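Local coordinates for uncharacterized protein (Pediococcus pentosaceus, PDB 3QKB) that is of unknown function but belongs to the DUF74 family of putative heavy-metal-binding proteins and assembles as a pentamer, at residues D51-N54 against M55-Q58. Numbering follows the deposited sequence. Where two conformers were deposited one is given.
Sequences DKYN and MFDQ
Three successive i to i+3 backbone hydrogen bonds carry the chain from K52 to D57: M55 N to K52 O at 3.2 Å, F56 N to Y53 O at 3.0 Å and D57 N to N54 O at 3.1 Å. They form overlapping beta turns that lead into helix 56-73. Overlapping the first of these, K52 is the centre of an inverse gamma turn, closed by a weak bond from Y53 N to D51 O. One turn apart, Y53 and F56 point the same way, and F56 CE2 comes to the edge of the Y53 ring, near its plane, 4.2 Å from Y53 CD1. The F56 ring also has Y53 O at its edge, in plane, 3.4 Å from CD2. Both aromatics are buried, laid on strands 78-91 and 94-109 and reached by F97 and H101 of a second subunit, so this lead-in to the helix joins the sheet to the subunit interface. M55, a selenomethionine, departs from that side: its CG is turned away from its own carbonyl carbon (chi1 -72°), which brings it within 4.1 Å of K52 CB. Beyond this CB the K52 chain folds back through two kinks to D51, where NZ forms a salt bridge with OD1 at 3.1 Å, on the syn side and 21° out of the carboxylate plane.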
ATOM      1  N   ASP A  51     -10.817 -19.684   9.166  1.00 55.37           N
ATOM      2  CA  ASP A  51     -11.756 -18.737   8.529  1.00 55.49           C
ATOM      3  C   ASP A  51     -11.962 -17.406   9.288  1.00 55.31           C
ATOM      4  O   ASP A  51     -12.673 -16.546   8.796  1.00 55.90           O
ATOM      5  CB  ASP A  51     -13.115 -19.424   8.272  1.00 58.74           C
ATOM      6  CG  ASP A  51     -13.813 -19.852   9.540  1.00 62.19           C
ATOM      7  OD1 ASP A  51     -13.116 -20.203  10.513  1.00 61.96           O
ATOM      8  OD2 ASP A  51     -15.058 -19.872   9.553  1.00 66.43           O
ATOM      9  N   LYS A  52     -11.313 -17.219  10.441  1.00 54.88           N
ATOM     10  CA  LYS A  52     -11.679 -16.134  11.383  1.00 55.84           C
ATOM     11  C   LYS A  52     -10.861 -14.877  11.125  1.00 52.73           C
ATOM     12  O   LYS A  52     -10.069 -14.458  11.972  1.00 51.89           O
ATOM     13  CB  LYS A  52     -11.472 -16.587  12.837  1.00 57.83           C
ATOM     14  CG  LYS A  52     -12.238 -17.833  13.253  1.00 62.43           C
ATOM     15  CD  LYS A  52     -13.744 -17.581  13.412  1.00 67.94           C
ATOM     16  CE  LYS A  52     -14.439 -18.777  14.092  1.00 72.99           C
ATOM     17  NZ  LYS A  52     -14.197 -20.108  13.427  1.00 73.21           N
ATOM     18  N   TYR A  53     -11.055 -14.253   9.961  1.00 51.10           N
ATOM     19  CA  TYR A  53     -10.256 -13.061   9.592  1.00 48.03           C
ATOM     20  C   TYR A  53     -10.679 -11.805  10.352  1.00 49.20           C
ATOM     21  O   TYR A  53      -9.896 -10.882  10.462  1.00 47.48           O
ATOM     22  CB  TYR A  53     -10.188 -12.897   8.054  1.00 46.16           C
ATOM     23  CG  TYR A  53      -9.510 -14.113   7.477  1.00 44.44           C
ATOM     24  CD1 TYR A  53      -8.124 -14.292   7.620  1.00 42.01           C
ATOM     25  CD2 TYR A  53     -10.253 -15.171   6.959  1.00 44.97           C
ATOM     26  CE1 TYR A  53      -7.492 -15.452   7.189  1.00 41.39           C
ATOM     27  CE2 TYR A  53      -9.622 -16.338   6.512  1.00 44.14           C
ATOM     28  CZ  TYR A  53      -8.238 -16.461   6.633  1.00 42.62           C
ATOM     29  OH  TYR A  53      -7.631 -17.612   6.216  1.00 42.76           O
ATOM     30  N   ASN A  54     -11.874 -11.818  10.953  1.00 52.66           N
ATOM     31  CA  ASN A  54     -12.310 -10.849  12.004  0.50 54.51           C
ATOM     32  C   ASN A  54     -11.312 -10.650  13.144  1.00 53.98           C
ATOM     33  O   ASN A  54     -11.321  -9.636  13.834  1.00 55.02           O
ATOM     34  CB  ASN A  54     -13.672 -11.285  12.609  0.50 58.45           C
ATOM     35  CG  ASN A  54     -13.635 -12.707  13.221  0.50 59.59           C
ATOM     36  OD1 ASN A  54     -13.552 -13.703  12.497  0.50 57.38           O
ATOM     37  ND2 ASN A  54     -13.703 -12.790  14.549  0.50 61.53           N
HETATM   38  N   MSE A  55     -10.472 -11.658  13.373  1.00 52.92           N
HETATM   39  CA  MSE A  55      -9.460 -11.579  14.411  1.00 52.99           C
HETATM   40  C   MSE A  55      -8.317 -10.633  14.122  1.00 50.29           C
HETATM   41  O   MSE A  55      -7.523 -10.363  15.028  1.00 50.92           O
HETATM   42  CB  MSE A  55      -8.905 -12.970  14.721  1.00 53.69           C
HETATM   43  CG  MSE A  55      -9.918 -13.850  15.472  1.00 58.27           C
HETATM   44 SE   MSE A  55      -9.039 -15.413  16.034  0.75 60.53          SE
HETATM   45  CE  MSE A  55      -8.851 -15.006  17.932  1.00 64.61           C
ATOM     46  N   PHE A  56      -8.212 -10.139  12.876  1.00 48.09           N
ATOM     47  CA  PHE A  56      -7.355  -8.988  12.574  1.00 46.06           C
ATOM     48  C   PHE A  56      -7.721  -7.733  13.370  1.00 47.76           C
ATOM     49  O   PHE A  56      -6.862  -6.896  13.594  1.00 46.94           O
ATOM     50  CB  PHE A  56      -7.381  -8.626  11.072  1.00 44.35           C
ATOM     51  CG  PHE A  56      -6.343  -9.325  10.250  1.00 41.99           C
ATOM     52  CD1 PHE A  56      -5.067  -8.827  10.184  1.00 40.17           C
ATOM     53  CD2 PHE A  56      -6.649 -10.477   9.519  1.00 42.42           C
ATOM     54  CE1 PHE A  56      -4.095  -9.460   9.407  1.00 39.49           C
ATOM     55  CE2 PHE A  56      -5.695 -11.118   8.740  1.00 39.88           C
ATOM     56  CZ  PHE A  56      -4.422 -10.622   8.680  1.00 38.85           C
ATOM     57  N   ASP A  57      -8.987  -7.581  13.749  1.00 50.97           N
ATOM     58  CA  ASP A  57      -9.443  -6.388  14.483  1.00 54.03           C
ATOM     59  C   ASP A  57      -8.545  -6.069  15.692  1.00 54.13           C
ATOM     60  O   ASP A  57      -8.017  -4.952  15.806  1.00 53.59           O
ATOM     61  CB  ASP A  57     -10.909  -6.563  14.939  1.00 58.19           C
ATOM     62  CG  ASP A  57     -11.939  -6.489  13.754  1.00 61.29           C
ATOM     63  OD1 ASP A  57     -11.557  -6.222  12.552  1.00 61.86           O
ATOM     64  OD2 ASP A  57     -13.141  -6.703  14.056  1.00 66.78           O
ATOM     65  N   GLN A  58      -8.329  -7.089  16.524  1.00 55.36           N
ATOM     66  CA  GLN A  58      -7.403  -7.037  17.679  1.00 56.69           C
ATOM     67  C   GLN A  58      -6.050  -6.473  17.329  1.00 53.42           C
ATOM     68  O   GLN A  58      -5.480  -5.684  18.082  1.00 54.40           O
ATOM     69  CB  GLN A  58      -7.095  -8.440  18.221  1.00 57.75           C
ATOM     70  CG  GLN A  58      -8.231  -9.301  18.636  1.00 63.56           C
ATOM     71  CD  GLN A  58      -7.796 -10.731  18.740  1.00 66.71           C
ATOM     72  OE1 GLN A  58      -8.478 -11.642  18.245  1.00 70.29           O
ATOM     73  NE2 GLN A  58      -6.632 -10.949  19.356  1.00 67.01           N
TER